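Local atomic coordinates of protein P47 (Clostridium botulinum, PDB entry 6EKT), a protein that may form part of a progenitor toxin complex that protects botulinum neurotoxin during its passage through the host gut, and has a fold resembling tubular lipid-binding proteins. Residues A[77-91]-A[102-114]. Residues are numbered along the deposited sequence; the frame is centred on the assembly and turned at random.
Sequences GSSNFLRIKTPIKEG and LSGINPVLEIKLD
Phe81 to Lys85 runs antiparallel to Val108–Lys112, and paired backbone bonds join Leu82 to Ile111 and Ile84 to Leu109, the latter with Ile84 N 2.8 Å from Leu109 O. As in any beta strand, successive side chains point to opposite faces of the sheet. On the face of Phe81, Arg83, Glu110 and Lys112, Arg83 grips Glu110 side-on in a salt bridge: its NE lies 2.8 Å from Glu110 OE1, at the anti lone pair, and its NH2 3.0 Å from the same oxygen, nearly in line with the C-O bond. The chain of Arg83 bends at chi3 (-72°), and guanidinium and carboxylate come to lie nearly coplanar, 15° apart. Glu110 OE2 takes a weak bond from Ser78 OG and a salt bridge from Lys140, so a positive group at each oxygen probably favours the ionised carboxylate. Next along, Lys112 curls at chi3 and chi4 beside Asn80, setting NZ 2.8 Å from Asn80 OD1, above the amide carbonyl plane, while the end of its chain also touches the Phe81 ring. Strands 81-88 and 108-118 are neighbours in an antiparallel sheet, between 72-74 and 124-141, in a protein whose overall architecture resembles the TULIP superfamily. Apolar side chains fill the opposite face, against helix 152-168: Ile84 CD1 meets Ile111 CD1 at 3.7 Å, and Leu82 packs against Leu113. Past the regular pairing, Ile88 N bonds almost straight to Ile105 O at 2.8 Å, and a water donates to both Ile88 O and Ile105 O. Ile88 CD1 rests 3.9 Å from Ile105 CG2, beside the Pro107 ring.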
loop_
_atom_site.group_PDB
_atom_site.type_symbol
_atom_site.label_atom_id
_atom_site.label_comp_id
_atom_site.label_asym_id
_atom_site.label_seq_id
_atom_site.Cartn_x
_atom_site.Cartn_y
_atom_site.Cartn_z
ATOM N N GLY A 77 -6.817 -20.939 -1.323
ATOM C CA GLY A 77 -6.460 -20.632 0.052
ATOM C C GLY A 77 -7.440 -19.657 0.674
ATOM O O GLY A 77 -7.745 -18.598 0.110
ATOM N N SER A 78 -7.898 -20.039 1.825
ATOM C CA SER A 78 -8.829 -19.286 2.552
ATOM C C SER A 78 -8.085 -18.418 3.502
ATOM O O SER A 78 -7.150 -18.877 4.133
ATOM C CB SER A 78 -9.660 -20.246 3.377
ATOM O OG SER A 78 -8.856 -21.200 4.051
ATOM N N SER A 79 -8.495 -17.170 3.589
ATOM C CA SER A 79 -7.956 -16.246 4.564
ATOM C C SER A 79 -6.450 -16.235 4.784
ATOM O O SER A 79 -5.733 -15.876 3.884
ATOM C CB SER A 79 -8.703 -16.403 5.900
ATOM O OG SER A 79 -8.352 -17.553 6.593
ATOM N N ASN A 80 -6.030 -16.670 5.969
ATOM C CA ASN A 80 -4.660 -16.686 6.368
ATOM C C ASN A 80 -3.925 -17.999 6.161
ATOM O O ASN A 80 -2.993 -18.251 6.804
ATOM C CB ASN A 80 -4.499 -16.201 7.790
ATOM C CG ASN A 80 -5.422 -16.888 8.740
ATOM O OD1 ASN A 80 -5.517 -18.068 8.731
ATOM N ND2 ASN A 80 -6.087 -16.137 9.579
ATOM N N PHE A 81 -4.433 -18.832 5.293
ATOM C CA PHE A 81 -3.754 -20.058 4.851
ATOM C C PHE A 81 -3.259 -19.873 3.428
ATOM O O PHE A 81 -3.911 -19.204 2.614
ATOM C CB PHE A 81 -4.729 -21.256 4.829
ATOM C CG PHE A 81 -5.108 -21.777 6.181
ATOM C CD1 PHE A 81 -6.222 -21.256 6.859
ATOM C CD2 PHE A 81 -4.383 -22.825 6.765
ATOM C CE1 PHE A 81 -6.587 -21.762 8.102
ATOM C CE2 PHE A 81 -4.737 -23.322 8.012
ATOM C CZ PHE A 81 -5.842 -22.787 8.681
ATOM N N LEU A 82 -2.131 -20.503 3.111
ATOM C CA LEU A 82 -1.780 -20.751 1.721
ATOM C C LEU A 82 -2.136 -22.180 1.360
ATOM O O LEU A 82 -1.822 -23.102 2.122
ATOM C CB LEU A 82 -0.276 -20.567 1.481
ATOM C CG LEU A 82 0.356 -19.192 1.462
ATOM C CD1 LEU A 82 1.832 -19.360 1.147
ATOM C CD2 LEU A 82 -0.296 -18.265 0.441
ATOM N N ARG A 83 -2.776 -22.362 0.207
ATOM C CA ARG A 83 -2.958 -23.704 -0.359
ATOM C C ARG A 83 -1.727 -24.088 -1.187
ATOM O O ARG A 83 -1.263 -23.291 -2.003
ATOM C CB ARG A 83 -4.228 -23.787 -1.200
ATOM C CG ARG A 83 -4.635 -25.235 -1.458
ATOM C CD ARG A 83 -5.959 -25.334 -2.170
ATOM N NE ARG A 83 -7.115 -24.996 -1.327
ATOM C CZ ARG A 83 -8.376 -25.011 -1.762
ATOM N NH1 ARG A 83 -8.652 -25.342 -3.019
ATOM N NH2 ARG A 83 -9.367 -24.687 -0.948
ATOM N N ILE A 84 -1.185 -25.287 -0.957
ATOM C CA ILE A 84 0.079 -25.697 -1.579
ATOM C C ILE A 84 0.059 -27.152 -2.040
ATOM O O ILE A 84 -0.602 -28.001 -1.414
ATOM C CB ILE A 84 1.314 -25.440 -0.679
ATOM C CG1 ILE A 84 1.247 -26.253 0.630
ATOM C CG2 ILE A 84 1.511 -23.931 -0.445
ATOM C CD1 ILE A 84 2.580 -26.384 1.348
ATOM N N LYS A 85 0.745 -27.417 -3.151
ATOM C CA LYS A 85 0.991 -28.785 -3.603
ATOM C C LYS A 85 2.382 -29.176 -3.121
ATOM O O LYS A 85 3.321 -28.383 -3.253
ATOM C CB LYS A 85 0.958 -28.881 -5.128
ATOM C CG LYS A 85 -0.390 -28.652 -5.797
ATOM C CD LYS A 85 -0.202 -28.823 -7.297
ATOM C CE LYS A 85 -1.342 -28.236 -8.114
ATOM N NZ LYS A 85 -1.008 -28.341 -9.568
ATOM N N THR A 86 2.525 -30.391 -2.584
ATOM C CA THR A 86 3.829 -30.855 -2.097
ATOM C C THR A 86 4.222 -32.197 -2.749
ATOM O O THR A 86 4.372 -33.201 -2.044
ATOM C CB THR A 86 3.884 -30.958 -0.551
ATOM O OG1 THR A 86 2.946 -31.946 -0.103
ATOM C CG2 THR A 86 3.562 -29.614 0.128
ATOM N N PRO A 87 4.388 -32.217 -4.097
ATOM C CA PRO A 87 4.688 -33.462 -4.805
ATOM C C PRO A 87 5.914 -34.177 -4.210
ATOM O O PRO A 87 6.956 -33.550 -3.968
ATOM C CB PRO A 87 4.946 -33.007 -6.253
ATOM C CG PRO A 87 5.242 -31.539 -6.153
ATOM C CD PRO A 87 4.363 -31.067 -5.030
ATOM N N ILE A 88 5.740 -35.462 -3.927
ATOM C CA ILE A 88 6.793 -36.325 -3.376
ATOM C C ILE A 88 7.465 -37.061 -4.540
ATOM O O ILE A 88 6.811 -37.827 -5.256
ATOM C CB ILE A 88 6.222 -37.351 -2.353
ATOM C CG1 ILE A 88 5.500 -36.633 -1.203
ATOM C CG2 ILE A 88 7.331 -38.223 -1.759
ATOM C CD1 ILE A 88 4.391 -37.446 -0.569
ATOM N N LYS A 89 8.762 -36.832 -4.720
ATOM C CA LYS A 89 9.507 -37.547 -5.770
ATOM C C LYS A 89 9.866 -38.986 -5.387
ATOM O O LYS A 89 9.896 -39.865 -6.255
ATOM C CB LYS A 89 10.739 -36.764 -6.266
ATOM C CG LYS A 89 11.862 -36.515 -5.263
ATOM C CD LYS A 89 13.115 -35.987 -5.966
ATOM C CE LYS A 89 13.952 -35.114 -5.041
ATOM N NZ LYS A 89 15.009 -34.353 -5.778
ATOM N N GLU A 90 10.146 -39.213 -4.102
ATOM C CA GLU A 90 10.462 -40.548 -3.582
ATOM C C GLU A 90 10.180 -40.645 -2.081
ATOM O O GLU A 90 10.215 -39.649 -1.347
ATOM C CB GLU A 90 11.914 -40.966 -3.894
ATOM C CG GLU A 90 12.975 -40.145 -3.184
ATOM C CD GLU A 90 14.349 -40.775 -3.226
ATOM O OE1 GLU A 90 14.562 -41.818 -2.574
ATOM O OE2 GLU A 90 15.223 -40.226 -3.910
ATOM N N GLY A 91 9.926 -41.868 -1.640
ATOM C CA GLY A 91 9.599 -42.124 -0.253
ATOM C C GLY A 91 8.600 -43.248 -0.083
ATOM O O GLY A 91 8.189 -43.893 -1.054
ATOM N N LEU A 102 5.548 -43.930 -1.947
ATOM C CA LEU A 102 5.079 -42.537 -2.066
ATOM C C LEU A 102 5.607 -41.757 -3.277
ATOM O O LEU A 102 5.304 -40.564 -3.432
ATOM C CB LEU A 102 5.305 -41.760 -0.755
ATOM C CG LEU A 102 4.500 -42.211 0.472
ATOM C CD1 LEU A 102 4.822 -41.320 1.664
ATOM C CD2 LEU A 102 3.000 -42.256 0.202
ATOM N N SER A 103 6.372 -42.428 -4.145
ATOM C CA SER A 103 6.831 -41.814 -5.401
ATOM C C SER A 103 5.640 -41.432 -6.278
ATOM O O SER A 103 4.757 -42.260 -6.519
ATOM C CB SER A 103 7.748 -42.766 -6.174
ATOM O OG SER A 103 8.891 -43.084 -5.409
ATOM N N GLY A 104 5.608 -40.172 -6.715
ATOM C CA GLY A 104 4.547 -39.670 -7.588
ATOM C C GLY A 104 3.251 -39.291 -6.891
ATOM O O GLY A 104 2.262 -38.979 -7.557
ATOM N N ILE A 105 3.258 -39.291 -5.556
ATOM C CA ILE A 105 2.107 -38.835 -4.755
ATOM C C ILE A 105 2.182 -37.303 -4.621
ATOM O O ILE A 105 3.265 -36.738 -4.365
ATOM C CB ILE A 105 2.010 -39.588 -3.390
ATOM C CG1 ILE A 105 1.361 -40.979 -3.559
ATOM C CG2 ILE A 105 1.178 -38.826 -2.362
ATOM C CD1 ILE A 105 2.115 -41.961 -4.424
ATOM N N ASN A 106 1.027 -36.651 -4.800
ATOM C CA ASN A 106 0.946 -35.193 -4.955
ATOM C C ASN A 106 -0.136 -34.576 -4.028
ATOM O O ASN A 106 -1.247 -34.246 -4.482
ATOM C CB ASN A 106 0.721 -34.862 -6.447
ATOM C CG ASN A 106 0.889 -33.387 -6.763
ATOM O OD1 ASN A 106 1.462 -32.616 -5.976
ATOM N ND2 ASN A 106 0.400 -32.985 -7.936
ATOM N N PRO A 107 0.185 -34.424 -2.717
ATOM C CA PRO A 107 -0.779 -33.895 -1.752
ATOM C C PRO A 107 -1.040 -32.401 -1.931
ATOM O O PRO A 107 -0.167 -31.654 -2.397
ATOM C CB PRO A 107 -0.098 -34.140 -0.394
ATOM C CG PRO A 107 1.013 -35.129 -0.666
ATOM C CD PRO A 107 1.458 -34.762 -2.053
ATOM N N VAL A 108 -2.256 -31.997 -1.578
ATOM C CA VAL A 108 -2.606 -30.587 -1.496
ATOM C C VAL A 108 -2.914 -30.291 -0.037
ATOM O O VAL A 108 -3.829 -30.891 0.560
ATOM C CB VAL A 108 -3.817 -30.232 -2.397
ATOM C CG1 VAL A 108 -4.120 -28.737 -2.332
ATOM C CG2 VAL A 108 -3.559 -30.668 -3.831
ATOM N N LEU A 109 -2.123 -29.388 0.533
ATOM C CA LEU A 109 -2.298 -28.962 1.894
ATOM C C LEU A 109 -2.702 -27.492 1.943
ATOM O O LEU A 109 -2.575 -26.753 0.948
ATOM C CB LEU A 109 -1.001 -29.164 2.691
ATOM C CG LEU A 109 -0.299 -30.524 2.576
ATOM C CD1 LEU A 109 1.069 -30.517 3.244
ATOM C CD2 LEU A 109 -1.172 -31.614 3.162
ATOM N N GLU A 110 -3.198 -27.085 3.104
ATOM C CA GLU A 110 -3.286 -25.680 3.445
ATOM C C GLU A 110 -2.498 -25.451 4.716
ATOM O O GLU A 110 -2.689 -26.155 5.706
ATOM C CB GLU A 110 -4.740 -25.223 3.595
ATOM C CG GLU A 110 -5.349 -24.838 2.268
ATOM C CD GLU A 110 -6.753 -24.268 2.374
ATOM O OE1 GLU A 110 -7.462 -24.328 1.362
ATOM O OE2 GLU A 110 -7.151 -23.749 3.448
ATOM N N ILE A 111 -1.593 -24.468 4.687
ATOM C CA ILE A 111 -0.757 -24.195 5.850
ATOM C C ILE A 111 -0.907 -22.726 6.203
ATOM O O ILE A 111 -0.837 -21.863 5.320
ATOM C CB ILE A 111 0.733 -24.586 5.636
ATOM C CG1 ILE A 111 0.856 -26.073 5.206
ATOM C CG2 ILE A 111 1.547 -24.313 6.904
ATOM C CD1 ILE A 111 2.273 -26.600 5.004
ATOM N N LYS A 112 -1.111 -22.468 7.489
ATOM C CA LYS A 112 -1.238 -21.109 8.009
ATOM C C LYS A 112 0.088 -20.349 7.879
ATOM O O LYS A 112 1.161 -20.945 7.999
ATOM C CB LYS A 112 -1.671 -21.164 9.471
ATOM C CG LYS A 112 -2.133 -19.825 10.029
ATOM C CD LYS A 112 -2.594 -19.918 11.469
ATOM C CE LYS A 112 -3.973 -20.556 11.624
ATOM N NZ LYS A 112 -5.024 -19.770 10.944
ATOM N N LEU A 113 -0.006 -19.047 7.602
ATOM C CA LEU A 113 1.135 -18.137 7.736
ATOM C C LEU A 113 0.923 -17.304 8.987
ATOM O O LEU A 113 -0.215 -16.968 9.328
ATOM C CB LEU A 113 1.303 -17.240 6.501
ATOM C CG LEU A 113 1.365 -17.857 5.085
ATOM C CD1 LEU A 113 1.814 -16.856 4.032
ATOM C CD2 LEU A 113 2.265 -19.080 4.991
ATOM N N ASP A 114 2.003 -17.024 9.704
ATOM C CA ASP A 114 1.959 -16.073 10.797
ATOM C C ASP A 114 3.208 -15.200 10.773
ATOM O O ASP A 114 4.197 -15.549 10.125
ATOM C CB ASP A 114 1.818 -16.793 12.147
ATOM C CG ASP A 114 0.366 -17.027 12.525
ATOM O OD1 ASP A 114 -0.415 -16.044 12.576
ATOM O OD2 ASP A 114 -0.004 -18.203 12.751
HETATM O O HOH W 1 4.681 -36.413 -6.700
HETATM O O HOH W 2 9.999 -44.344 -3.366
#